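Local coordinates for protein particle-associated lyase (Acinetobacter bacteriophage AP22, PDB 4Y9V) that probably degrades the capsular polysaccharide of Acinetobacter baumannii as a trimeric phage tailspike lyase, and binds a capsular saccharide, at residues 332-346 with 350-364. Sequence-based numbering, arbitrary orientation.
With 49S (2-acetamido-2-deoxy-beta-D-mannopyranuronic acid), chain B; EDO (1,2-ethanediol), chain D.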
# COMPACT_ATOMS: atom_id res chain seq x y z
N SER A 332 -0.98 0.47 23.79
CA SER A 332 -0.89 0.82 22.37
C SER A 332 -2.07 1.65 21.91
O SER A 332 -3.23 1.43 22.27
CB SER A 332 -0.78 -0.43 21.52
OG SER A 332 -1.93 -1.27 21.71
N GLY A 333 -1.77 2.59 21.01
CA GLY A 333 -2.83 3.32 20.33
C GLY A 333 -3.65 2.44 19.41
O GLY A 333 -4.88 2.41 19.46
N ALA A 334 -2.94 1.72 18.53
CA ALA A 334 -3.52 0.71 17.64
C ALA A 334 -3.47 -0.65 18.34
O ALA A 334 -2.47 -1.04 18.94
CB ALA A 334 -2.70 0.62 16.36
N ASP A 335 -4.58 -1.39 18.24
CA ASP A 335 -4.68 -2.67 18.88
C ASP A 335 -5.29 -3.73 17.99
O ASP A 335 -6.17 -3.48 17.15
CB ASP A 335 -5.53 -2.55 20.17
CG ASP A 335 -6.02 -3.90 20.72
OD1 ASP A 335 -5.21 -4.55 21.42
OD2 ASP A 335 -7.20 -4.24 20.42
N MET A 336 -4.86 -4.97 18.25
CA MET A 336 -5.54 -6.18 17.82
C MET A 336 -5.49 -7.17 18.98
O MET A 336 -4.40 -7.58 19.39
CB MET A 336 -4.88 -6.83 16.58
CG MET A 336 -4.66 -5.89 15.42
SD MET A 336 -3.88 -6.81 14.07
CE MET A 336 -3.31 -5.47 13.03
N HIS A 337 -6.65 -7.57 19.49
CA HIS A 337 -6.74 -8.61 20.49
C HIS A 337 -6.53 -10.00 19.87
O HIS A 337 -6.51 -10.18 18.65
CB HIS A 337 -8.12 -8.57 21.19
CG HIS A 337 -8.28 -7.50 22.20
ND1 HIS A 337 -8.21 -6.15 22.01
CD2 HIS A 337 -8.58 -7.65 23.51
CE1 HIS A 337 -8.45 -5.52 23.15
NE2 HIS A 337 -8.69 -6.42 24.07
N GLY A 338 -6.43 -11.02 20.73
CA GLY A 338 -6.20 -12.39 20.31
C GLY A 338 -7.35 -13.09 19.60
O GLY A 338 -7.17 -14.23 19.18
N ASN A 339 -8.50 -12.44 19.42
CA ASN A 339 -9.53 -12.95 18.54
C ASN A 339 -9.57 -12.23 17.19
O ASN A 339 -10.61 -12.29 16.54
CB ASN A 339 -10.91 -12.88 19.20
CG ASN A 339 -11.38 -11.42 19.28
OD1 ASN A 339 -10.56 -10.53 19.44
ND2 ASN A 339 -12.69 -11.23 19.22
N VAL A 340 -8.46 -11.61 16.79
CA VAL A 340 -8.39 -10.84 15.56
C VAL A 340 -7.39 -11.46 14.60
O VAL A 340 -6.22 -11.63 14.95
CB VAL A 340 -7.95 -9.39 15.85
CG1 VAL A 340 -7.87 -8.58 14.55
CG2 VAL A 340 -8.88 -8.73 16.85
N GLU A 341 -7.83 -11.73 13.38
CA GLU A 341 -6.96 -12.22 12.30
C GLU A 341 -7.27 -11.42 11.04
O GLU A 341 -8.26 -10.69 10.95
CB GLU A 341 -7.14 -13.72 12.07
CG GLU A 341 -8.54 -14.11 11.60
CD GLU A 341 -8.71 -15.57 11.23
OE1 GLU A 341 -8.26 -16.44 11.99
OE2 GLU A 341 -9.36 -15.83 10.17
N ARG A 342 -6.45 -11.61 10.00
CA ARG A 342 -6.75 -11.03 8.69
C ARG A 342 -6.98 -9.51 8.80
O ARG A 342 -7.91 -8.98 8.16
CB ARG A 342 -7.90 -11.75 7.98
CG ARG A 342 -7.75 -13.27 7.85
CD ARG A 342 -6.76 -13.71 6.79
NE ARG A 342 -7.04 -15.16 6.63
CZ ARG A 342 -7.50 -15.92 5.65
NH1 ARG A 342 -7.71 -15.36 4.47
NH2 ARG A 342 -7.67 -17.21 5.84
N THR A 343 -6.15 -8.81 9.57
CA THR A 343 -6.36 -7.39 9.87
C THR A 343 -5.05 -6.63 9.69
O THR A 343 -3.97 -7.14 10.01
CB THR A 343 -6.96 -7.26 11.27
OG1 THR A 343 -8.28 -7.81 11.23
CG2 THR A 343 -7.13 -5.82 11.72
N VAL A 344 -5.16 -5.42 9.15
CA VAL A 344 -3.98 -4.59 8.85
C VAL A 344 -4.25 -3.13 9.27
O VAL A 344 -5.33 -2.60 9.05
CB VAL A 344 -3.61 -4.65 7.37
CG1 VAL A 344 -4.77 -4.32 6.45
CG2 VAL A 344 -2.35 -3.78 7.04
N TYR A 345 -3.21 -2.54 9.83
CA TYR A 345 -3.03 -1.09 9.94
C TYR A 345 -1.97 -0.68 8.91
O TYR A 345 -0.85 -1.21 8.95
CB TYR A 345 -2.60 -0.64 11.31
CG TYR A 345 -3.60 -0.80 12.43
CD1 TYR A 345 -4.48 0.22 12.76
CD2 TYR A 345 -3.66 -1.97 13.18
CE1 TYR A 345 -5.40 0.07 13.79
CE2 TYR A 345 -4.56 -2.12 14.22
CZ TYR A 345 -5.44 -1.09 14.54
OH TYR A 345 -6.33 -1.16 15.58
N ASP A 346 -2.32 0.22 8.01
CA ASP A 346 -1.44 0.66 6.91
C ASP A 346 -1.35 2.16 6.92
O ASP A 346 -2.36 2.87 7.00
CB ASP A 346 -2.02 0.18 5.58
CG ASP A 346 -1.12 0.43 4.39
OD1 ASP A 346 0.10 0.28 4.49
OD2 ASP A 346 -1.64 0.65 3.28
N THR A 350 1.11 5.13 15.60
CA THR A 350 0.69 4.63 16.91
C THR A 350 1.87 4.69 17.84
O THR A 350 3.02 4.51 17.45
CB THR A 350 0.13 3.20 16.80
OG1 THR A 350 -0.25 2.75 18.11
CG2 THR A 350 1.04 2.23 16.12
N ASN A 351 1.58 4.89 19.13
CA ASN A 351 2.53 4.52 20.20
C ASN A 351 2.23 3.06 20.57
O ASN A 351 1.12 2.76 21.01
CB ASN A 351 2.45 5.43 21.42
CG ASN A 351 1.09 5.51 22.08
OD1 ASN A 351 0.12 5.94 21.46
ND2 ASN A 351 1.01 5.12 23.33
N TYR A 352 3.22 2.20 20.33
CA TYR A 352 3.15 0.77 20.62
C TYR A 352 2.12 0.10 19.69
O TYR A 352 1.41 0.73 18.93
CB TYR A 352 2.91 0.50 22.11
CG TYR A 352 3.32 -0.83 22.68
CD1 TYR A 352 4.61 -1.32 22.52
CD2 TYR A 352 2.46 -1.57 23.49
CE1 TYR A 352 5.04 -2.51 23.11
CE2 TYR A 352 2.88 -2.72 24.12
CZ TYR A 352 4.16 -3.19 23.94
OH TYR A 352 4.54 -4.32 24.63
N ALA A 353 2.06 -1.23 19.77
CA ALA A 353 1.19 -1.98 18.86
C ALA A 353 1.00 -3.38 19.42
O ALA A 353 1.98 -4.01 19.82
CB ALA A 353 1.81 -2.07 17.47
N THR A 354 -0.23 -3.88 19.39
CA THR A 354 -0.54 -5.26 19.70
C THR A 354 -0.95 -5.99 18.42
O THR A 354 -1.56 -5.41 17.52
CB THR A 354 -1.62 -5.37 20.79
OG1 THR A 354 -2.74 -4.66 20.31
CG2 THR A 354 -1.15 -4.84 22.13
N PHE A 355 -0.60 -7.27 18.33
CA PHE A 355 -0.59 -7.95 17.01
C PHE A 355 -1.62 -9.04 16.80
O PHE A 355 -1.62 -9.67 15.75
CB PHE A 355 0.82 -8.48 16.71
CG PHE A 355 1.35 -8.20 15.34
CD1 PHE A 355 2.73 -8.24 15.13
CD2 PHE A 355 0.54 -7.94 14.23
CE1 PHE A 355 3.28 -8.03 13.87
CE2 PHE A 355 1.09 -7.71 12.99
CZ PHE A 355 2.45 -7.77 12.79
N GLY A 356 -2.50 -9.27 17.78
CA GLY A 356 -3.60 -10.17 17.57
C GLY A 356 -3.20 -11.63 17.41
O GLY A 356 -2.16 -12.10 17.84
N ALA A 357 -4.12 -12.39 16.78
CA ALA A 357 -4.00 -13.83 16.71
C ALA A 357 -2.98 -14.31 15.67
O ALA A 357 -2.32 -15.33 15.89
CB ALA A 357 -5.35 -14.44 16.35
N GLY A 358 -2.90 -13.60 14.54
CA GLY A 358 -2.06 -13.98 13.41
C GLY A 358 -2.73 -13.64 12.09
O GLY A 358 -3.89 -13.25 12.02
N ASP A 359 -1.94 -13.84 11.02
CA ASP A 359 -2.31 -13.36 9.70
C ASP A 359 -2.72 -11.90 9.72
O ASP A 359 -3.70 -11.47 9.12
CB ASP A 359 -3.34 -14.27 9.03
CG ASP A 359 -2.76 -15.64 8.69
OD1 ASP A 359 -1.53 -15.77 8.51
OD2 ASP A 359 -3.59 -16.54 8.54
N ASN A 360 -1.90 -11.09 10.44
CA ASN A 360 -2.12 -9.67 10.63
C ASN A 360 -0.90 -8.90 10.15
O ASN A 360 0.19 -9.46 10.00
CB ASN A 360 -2.39 -9.35 12.10
CG ASN A 360 -3.71 -9.93 12.59
OD1 ASN A 360 -4.70 -9.97 11.85
ND2 ASN A 360 -3.73 -10.39 13.83
N GLU A 361 -1.08 -7.59 9.95
CA GLU A 361 0.00 -6.75 9.41
C GLU A 361 -0.06 -5.34 9.96
O GLU A 361 -1.14 -4.76 10.10
CB GLU A 361 -0.10 -6.72 7.88
CG GLU A 361 0.98 -5.91 7.16
CD GLU A 361 1.03 -6.14 5.66
OE1 GLU A 361 -0.03 -6.47 5.08
OE2 GLU A 361 2.11 -5.96 5.07
N TYR A 362 1.12 -4.79 10.24
CA TYR A 362 1.34 -3.34 10.29
C TYR A 362 2.27 -3.01 9.12
O TYR A 362 3.36 -3.60 9.04
CB TYR A 362 1.98 -2.84 11.59
CG TYR A 362 1.07 -2.92 12.80
CD1 TYR A 362 0.88 -4.11 13.50
CD2 TYR A 362 0.39 -1.80 13.23
CE1 TYR A 362 0.04 -4.17 14.59
CE2 TYR A 362 -0.46 -1.85 14.34
CZ TYR A 362 -0.65 -3.05 15.01
OH TYR A 362 -1.49 -3.04 16.08
N SER A 363 1.85 -2.13 8.23
CA SER A 363 2.65 -1.75 7.07
C SER A 363 2.71 -0.24 6.95
O SER A 363 1.72 0.45 7.17
CB SER A 363 2.09 -2.37 5.79
OG SER A 363 0.71 -2.07 5.61
N ASN A 364 3.88 0.26 6.56
CA ASN A 364 4.04 1.68 6.29
C ASN A 364 3.62 2.55 7.49
O ASN A 364 3.18 3.69 7.28
CB ASN A 364 3.26 2.10 5.03
CG ASN A 364 3.71 1.28 3.84
OD1 ASN A 364 4.88 1.28 3.50
ND2 ASN A 364 2.75 0.55 3.27
C8 49S B . -11.51 -9.05 23.29
C7 49S B . -11.77 -7.69 23.91
O7 49S B . -11.88 -6.67 23.20
N2 49S B . -11.87 -7.66 25.25
C2 49S B . -12.06 -6.44 26.01
C3 49S B . -13.48 -6.30 26.55
O3 49S B . -14.43 -6.30 25.49
C1 49S B . -11.09 -6.43 27.18
O1 49S B . -9.76 -6.60 26.77
O5 49S B . -11.37 -7.53 28.04
C5 49S B . -12.65 -7.37 28.67
C6 49S B . -12.83 -8.50 29.66
O6A 49S B . -12.51 -9.66 29.31
O6B 49S B . -13.32 -8.19 30.78
C4 49S B . -13.76 -7.36 27.62
O4 49S B . -14.93 -7.06 28.40
C1 EDO D . -4.86 -16.61 13.26
O1 EDO D . -4.43 -17.68 13.99
C2 EDO D . -4.83 -16.85 11.78
O2 EDO D . -5.85 -17.76 11.41
O HOH W 1 -6.15 -16.15 8.88
O HOH W 2 -5.99 -16.95 8.39
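The carboxamide of Asn-360 is gripped at both ends beside the corner at Arg-342, where the two segments pack. Its ND2 donates to Val-340 O at 3.0 Å along an almost straight line (178°), and also to Phe-355 O in its own segment, while OD1 lies 2.9 Å from Thr-343 N and accepts its N-H in the carbonyl plane. These three bonds fix the amide's flip. CG of Asn-360 stands anti to its carbonyl carbon (chi1 -67°), bringing the amide against Met-336 SD, 3.5 Å from Asn-360 CG. Val-340 O accepts a second N-H, from Ala-357. At the corner itself, Arg-342 forms a salt bridge with Asp-366 of the second subunit. Beyond it, strands 343-346 and 360-363 run parallel, and the rings of Tyr-345 and Tyr-362 lie side by side, their planes only 10° apart but slid so that they barely overlap, with Tyr-345 CD2 3.4 Å from Tyr-362 CE2. Each ring is held at its hydroxyl, Tyr-345 OH by Asp-335 O and Tyr-362 OH by Thr-354 O. Asp-335 links the 350-364 segment to the glycan pocket: OD1 is met from above the carboxylate plane by Thr-354 OG1 at 2.7 Å, and OD2 accepts from His-337 ND1. That bond orients the imidazole, whose NE2 lies 2.9 Å from O1 of the bound mannuronic acid derivative. The segments are successive coils of a right-handed parallel beta-helix, as in pectin lyase-like proteins; strands 318-321 and 384-389 flank the pair 343-346 and 360-363.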